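Local coordinates for protein amidohydrolase (Staphylococcus aureus, PDB 3NUR) that is a putative metal-dependent amidohydrolase with a TIM-barrel fold that probably hydrolyses carbon–nitrogen bonds other than peptide bonds, in linear amides, at residues E77-Q90 with A315-V327. Residues are numbered along the deposited sequence; the frame is centred on the assembly and turned at random.
Sequences ERIQFMNNQDVQIQ and ADYPYIEPEKLGV. With CA (calcium ion), chain B.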
loop_
_atom_site.group_PDB
_atom_site.type_symbol
_atom_site.label_atom_id
_atom_site.label_comp_id
_atom_site.label_asym_id
_atom_site.label_seq_id
_atom_site.Cartn_x
_atom_site.Cartn_y
_atom_site.Cartn_z
ATOM N N GLU A 77 -17.538 14.814 -1.661
ATOM C CA GLU A 77 -17.827 13.517 -1.035
ATOM C C GLU A 77 -16.626 13.062 -0.203
ATOM O O GLU A 77 -16.805 12.586 0.914
ATOM C CB GLU A 77 -18.143 12.464 -2.092
ATOM C CG GLU A 77 -19.568 12.572 -2.606
ATOM C CD GLU A 77 -19.831 11.746 -3.847
ATOM O OE1 GLU A 77 -19.724 10.500 -3.774
ATOM O OE2 GLU A 77 -20.172 12.349 -4.890
ATOM N N ARG A 78 -15.416 13.288 -0.723
ATOM C CA ARG A 78 -14.152 12.938 -0.049
ATOM C C ARG A 78 -13.974 13.757 1.253
ATOM O O ARG A 78 -13.703 13.195 2.322
ATOM C CB ARG A 78 -12.984 13.149 -1.021
ATOM C CG ARG A 78 -11.648 12.588 -0.530
ATOM C CD ARG A 78 -10.555 12.715 -1.585
ATOM N NE ARG A 78 -10.871 11.948 -2.800
ATOM C CZ ARG A 78 -10.529 10.678 -3.025
ATOM N NH1 ARG A 78 -9.878 9.976 -2.093
ATOM N NH2 ARG A 78 -10.859 10.089 -4.170
ATOM N N ILE A 79 -14.161 15.084 1.163
ATOM C CA ILE A 79 -14.019 15.982 2.321
ATOM C C ILE A 79 -15.051 15.706 3.392
ATOM O O ILE A 79 -14.726 15.795 4.581
ATOM C CB ILE A 79 -14.032 17.478 1.876
ATOM C CG1 ILE A 79 -12.720 17.859 1.161
ATOM C CG2 ILE A 79 -14.336 18.439 3.051
ATOM C CD1 ILE A 79 -11.344 17.752 1.997
ATOM N N GLN A 80 -16.302 15.402 2.983
ATOM C CA GLN A 80 -17.385 15.074 3.921
ATOM C C GLN A 80 -16.956 13.862 4.754
ATOM O O GLN A 80 -17.051 13.906 5.990
ATOM C CB GLN A 80 -18.687 14.745 3.165
ATOM C CG GLN A 80 -19.852 14.452 4.111
ATOM C CD GLN A 80 -21.128 14.168 3.374
ATOM O OE1 GLN A 80 -21.606 13.031 3.352
ATOM N NE2 GLN A 80 -21.717 15.197 2.763
ATOM N N PHE A 81 -16.433 12.806 4.075
ATOM C CA PHE A 81 -15.998 11.600 4.763
ATOM C C PHE A 81 -14.866 11.910 5.736
ATOM O O PHE A 81 -14.943 11.522 6.895
ATOM C CB PHE A 81 -15.586 10.487 3.768
ATOM C CG PHE A 81 -14.960 9.280 4.453
ATOM C CD1 PHE A 81 -15.758 8.277 4.996
ATOM C CD2 PHE A 81 -13.578 9.171 4.581
ATOM C CE1 PHE A 81 -15.181 7.181 5.656
ATOM C CE2 PHE A 81 -13.002 8.077 5.237
ATOM C CZ PHE A 81 -13.810 7.089 5.768
HETATM N N MSE A 82 -13.820 12.615 5.276
HETATM C CA MSE A 82 -12.669 12.938 6.111
HETATM C C MSE A 82 -13.055 13.760 7.337
HETATM O O MSE A 82 -12.656 13.402 8.453
HETATM C CB MSE A 82 -11.615 13.674 5.301
HETATM C CG MSE A 82 -10.997 12.795 4.214
HETATM SE SE MSE A 82 -10.050 13.887 2.936
HETATM C CE MSE A 82 -8.628 14.576 4.068
ATOM N N ASN A 83 -13.875 14.831 7.137
ATOM C CA ASN A 83 -14.305 15.686 8.244
ATOM C C ASN A 83 -15.134 14.954 9.270
ATOM O O ASN A 83 -14.889 15.113 10.460
ATOM C CB ASN A 83 -15.042 16.924 7.737
ATOM C CG ASN A 83 -14.130 17.933 7.064
ATOM O OD1 ASN A 83 -12.915 17.737 6.904
ATOM N ND2 ASN A 83 -14.702 19.021 6.598
ATOM N N ASN A 84 -16.066 14.111 8.823
ATOM C CA ASN A 84 -16.920 13.334 9.725
ATOM C C ASN A 84 -16.158 12.254 10.484
ATOM O O ASN A 84 -16.598 11.835 11.559
ATOM C CB ASN A 84 -18.068 12.693 8.949
ATOM C CG ASN A 84 -19.066 13.684 8.384
ATOM O OD1 ASN A 84 -19.029 14.892 8.650
ATOM N ND2 ASN A 84 -19.960 13.194 7.552
ATOM N N GLN A 85 -15.053 11.759 9.895
ATOM C CA GLN A 85 -14.248 10.687 10.514
ATOM C C GLN A 85 -12.952 11.154 11.165
ATOM O O GLN A 85 -12.088 10.322 11.493
ATOM C CB GLN A 85 -13.997 9.546 9.509
ATOM C CG GLN A 85 -15.282 8.869 8.993
ATOM C CD GLN A 85 -16.162 8.241 10.062
ATOM O OE1 GLN A 85 -15.692 7.725 11.085
ATOM N NE2 GLN A 85 -17.472 8.232 9.825
ATOM N N ASP A 86 -12.799 12.477 11.348
ATOM C CA ASP A 86 -11.635 13.093 11.993
ATOM C C ASP A 86 -10.308 12.799 11.273
ATOM O O ASP A 86 -9.270 12.613 11.915
ATOM C CB ASP A 86 -11.568 12.741 13.509
ATOM C CG ASP A 86 -12.686 13.340 14.360
ATOM O OD1 ASP A 86 -13.284 14.361 13.935
ATOM O OD2 ASP A 86 -12.952 12.798 15.452
ATOM N N VAL A 87 -10.359 12.718 9.945
ATOM C CA VAL A 87 -9.169 12.496 9.127
ATOM C C VAL A 87 -8.655 13.864 8.691
ATOM O O VAL A 87 -9.339 14.554 7.928
ATOM C CB VAL A 87 -9.470 11.607 7.893
ATOM C CG1 VAL A 87 -8.211 11.424 7.046
ATOM C CG2 VAL A 87 -10.050 10.243 8.314
ATOM N N GLN A 88 -7.419 14.205 9.080
ATOM C CA GLN A 88 -6.777 15.465 8.696
ATOM C C GLN A 88 -6.181 15.291 7.306
ATOM O O GLN A 88 -6.313 16.183 6.474
ATOM C CB GLN A 88 -5.669 15.833 9.702
ATOM C CG GLN A 88 -4.904 17.143 9.397
ATOM C CD GLN A 88 -5.787 18.370 9.405
ATOM O OE1 GLN A 88 -5.727 19.208 8.499
ATOM N NE2 GLN A 88 -6.651 18.487 10.405
ATOM N N ILE A 89 -5.476 14.157 7.066
ATOM C CA ILE A 89 -4.821 13.929 5.782
ATOM C C ILE A 89 -5.143 12.582 5.179
ATOM O O ILE A 89 -5.077 11.557 5.873
ATOM C CB ILE A 89 -3.271 14.074 5.949
ATOM C CG1 ILE A 89 -2.856 15.494 6.403
ATOM C CG2 ILE A 89 -2.483 13.596 4.712
ATOM C CD1 ILE A 89 -1.430 15.605 6.836
ATOM N N GLN A 90 -5.394 12.576 3.849
ATOM C CA GLN A 90 -5.458 11.346 3.097
ATOM C C GLN A 90 -4.176 11.329 2.254
ATOM O O GLN A 90 -3.841 12.336 1.610
ATOM C CB GLN A 90 -6.681 11.266 2.166
ATOM C CG GLN A 90 -7.932 10.794 2.868
ATOM C CD GLN A 90 -9.064 10.474 1.905
ATOM O OE1 GLN A 90 -10.102 9.898 2.281
ATOM N NE2 GLN A 90 -8.878 10.775 0.631
ATOM N N ALA A 315 -8.264 3.742 5.620
ATOM C CA ALA A 315 -9.690 3.444 5.469
ATOM C C ALA A 315 -10.050 2.682 4.197
ATOM O O ALA A 315 -11.158 2.159 4.119
ATOM C CB ALA A 315 -10.482 4.756 5.469
ATOM N N ASP A 316 -9.176 2.703 3.174
ATOM C CA ASP A 316 -9.469 2.143 1.830
ATOM C C ASP A 316 -10.593 2.973 1.165
ATOM O O ASP A 316 -11.372 2.473 0.338
ATOM C CB ASP A 316 -9.787 0.624 1.858
ATOM C CG ASP A 316 -9.489 -0.070 0.547
ATOM O OD1 ASP A 316 -8.717 0.506 -0.273
ATOM O OD2 ASP A 316 -10.096 -1.154 0.284
ATOM N N TYR A 317 -10.663 4.274 1.524
ATOM C CA TYR A 317 -11.666 5.148 0.933
ATOM C C TYR A 317 -11.432 5.253 -0.590
ATOM O O TYR A 317 -10.280 5.376 -1.000
ATOM C CB TYR A 317 -11.607 6.553 1.579
ATOM C CG TYR A 317 -12.610 7.504 0.980
ATOM C CD1 TYR A 317 -13.909 7.580 1.478
ATOM C CD2 TYR A 317 -12.301 8.252 -0.160
ATOM C CE1 TYR A 317 -14.868 8.388 0.873
ATOM C CE2 TYR A 317 -13.250 9.077 -0.763
ATOM C CZ TYR A 317 -14.529 9.151 -0.232
ATOM O OH TYR A 317 -15.478 9.972 -0.800
ATOM N N PRO A 318 -12.478 5.222 -1.448
ATOM C CA PRO A 318 -13.923 5.116 -1.151
ATOM C C PRO A 318 -14.477 3.691 -1.312
ATOM O O PRO A 318 -15.693 3.509 -1.245
ATOM C CB PRO A 318 -14.523 6.038 -2.209
ATOM C CG PRO A 318 -13.673 5.729 -3.429
ATOM C CD PRO A 318 -12.266 5.460 -2.896
ATOM N N TYR A 319 -13.599 2.689 -1.549
ATOM C CA TYR A 319 -14.016 1.294 -1.745
ATOM C C TYR A 319 -14.612 0.717 -0.471
ATOM O O TYR A 319 -15.537 -0.099 -0.526
ATOM C CB TYR A 319 -12.885 0.447 -2.364
ATOM C CG TYR A 319 -12.316 1.084 -3.611
ATOM C CD1 TYR A 319 -13.142 1.472 -4.665
ATOM C CD2 TYR A 319 -10.948 1.293 -3.746
ATOM C CE1 TYR A 319 -12.620 2.083 -5.810
ATOM C CE2 TYR A 319 -10.416 1.884 -4.893
ATOM C CZ TYR A 319 -11.252 2.270 -5.925
ATOM O OH TYR A 319 -10.725 2.886 -7.048
ATOM N N ILE A 320 -14.126 1.217 0.676
ATOM C CA ILE A 320 -14.724 1.031 2.000
ATOM C C ILE A 320 -14.925 2.462 2.537
ATOM O O ILE A 320 -14.015 3.280 2.405
ATOM C CB ILE A 320 -13.885 0.173 3.006
ATOM C CG1 ILE A 320 -13.445 -1.178 2.377
ATOM C CG2 ILE A 320 -14.703 -0.069 4.303
ATOM C CD1 ILE A 320 -12.655 -2.105 3.294
ATOM N N GLU A 321 -16.096 2.760 3.146
ATOM C CA GLU A 321 -16.344 4.047 3.812
ATOM C C GLU A 321 -16.672 3.676 5.273
ATOM O O GLU A 321 -17.850 3.595 5.639
ATOM C CB GLU A 321 -17.469 4.860 3.124
ATOM C CG GLU A 321 -17.078 5.293 1.712
ATOM C CD GLU A 321 -18.108 6.063 0.898
ATOM O OE1 GLU A 321 -18.772 6.962 1.463
ATOM O OE2 GLU A 321 -18.199 5.811 -0.325
ATOM N N PRO A 322 -15.637 3.332 6.086
ATOM C CA PRO A 322 -15.915 2.836 7.447
ATOM C C PRO A 322 -16.512 3.878 8.374
ATOM O O PRO A 322 -15.882 4.895 8.676
ATOM C CB PRO A 322 -14.566 2.265 7.920
ATOM C CG PRO A 322 -13.551 2.908 7.076
ATOM C CD PRO A 322 -14.184 3.341 5.795
ATOM N N GLU A 323 -17.773 3.635 8.783
ATOM C CA GLU A 323 -18.545 4.545 9.635
ATOM C C GLU A 323 -17.948 4.729 11.037
ATOM O O GLU A 323 -18.226 5.747 11.673
ATOM C CB GLU A 323 -20.039 4.140 9.685
ATOM C CG GLU A 323 -20.340 2.918 10.540
ATOM C CD GLU A 323 -21.641 2.187 10.257
ATOM O OE1 GLU A 323 -21.976 1.993 9.065
ATOM O OE2 GLU A 323 -22.292 1.749 11.233
ATOM N N LYS A 324 -17.109 3.768 11.492
ATOM C CA LYS A 324 -16.455 3.788 12.814
ATOM C C LYS A 324 -14.969 4.197 12.762
ATOM O O LYS A 324 -14.268 4.112 13.780
ATOM C CB LYS A 324 -16.601 2.418 13.498
ATOM C CG LYS A 324 -18.011 2.162 14.045
ATOM C CD LYS A 324 -18.138 0.760 14.643
ATOM C CE LYS A 324 -17.543 0.634 16.032
ATOM N NZ LYS A 324 -17.057 -0.747 16.301
ATOM N N LEU A 325 -14.491 4.689 11.590
ATOM C CA LEU A 325 -13.094 5.107 11.474
ATOM C C LEU A 325 -12.640 6.056 12.598
ATOM O O LEU A 325 -11.608 5.815 13.230
ATOM C CB LEU A 325 -12.811 5.706 10.087
ATOM C CG LEU A 325 -11.325 5.891 9.788
ATOM C CD1 LEU A 325 -10.646 4.531 9.469
ATOM C CD2 LEU A 325 -11.132 6.823 8.655
ATOM N N GLY A 326 -13.451 7.065 12.891
ATOM C CA GLY A 326 -13.128 8.069 13.899
ATOM C C GLY A 326 -13.210 7.644 15.350
ATOM O O GLY A 326 -12.749 8.389 16.221
ATOM N N VAL A 327 -13.802 6.453 15.638
ATOM C CA VAL A 327 -13.937 5.973 17.016
ATOM C C VAL A 327 -13.249 4.622 17.281
ATOM O O VAL A 327 -13.085 4.250 18.439
ATOM C CB VAL A 327 -15.421 5.986 17.513
ATOM C CG1 VAL A 327 -16.016 7.399 17.458
ATOM C CG2 VAL A 327 -16.283 4.997 16.734
HETATM CA CA CA B . -7.134 -0.351 -1.408
HETATM O O HOH W 1 -7.934 -2.289 -0.802
HETATM O O HOH W 2 -8.249 -0.846 -3.308
#
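Phe81 and Tyr317 stack in an offset fashion, their planes inclined at 29° and their centroids 4.8 Å apart, and this pair joins helix 75-84 to the loop that carries a metal ligand. Both side chains hold CG anti to the backbone N, and they run antiparallel to one another, leaving Tyr317 CD1 over one face of the phenylalanine, near its rim, 3.5 Å from Phe81 CD2. Gln85 CG, one helical turn on, lies over the other face, again toward the rim. At the far end of the ring, Phe81 CZ packs 3.8 Å from Pro322 CD and also meets Leu325 CD2, a methyl that Val87 CG2 touches from the adjoining strand. Tyr317 has CB of the next residue, Pro318, which follows a cis peptide bond, over its ring centre and the Arg78 guanidinium at its edge, with NH1 3.5 Å from Tyr317 CD2. With the planes 76° apart, the ring turns CE2 toward one guanidinium face, an edge approach and not a parallel stack; Arg78 NH2 is hydrogen-bonded to the carbonyl of His30, itself a metal ligand.

Gln85, just past the helix, bends at chi2 (-59°) to lay its amide against the turn 322-325. Gly326 N donates a nearly straight bond of 3.0 Å to Gln85 OE1, in the carbonyl plane, whereas Gln85 NE2 reaches Glu323 O at 3.2 Å from above that carbonyl's plane. The straighter bond to OE1 and the more oblique one from NE2 together restrain the amide's rotation. Next to Tyr317, Asp316 OD1 binds the calcium ion at 2.1 Å, with Glu28, His30 and His192 completing the protein ligands. A metal-binding aspartate just after the last barrel strand is characteristic of the amidohydrolase TIM barrel; here the loop that bears it also packs on helix 75-84.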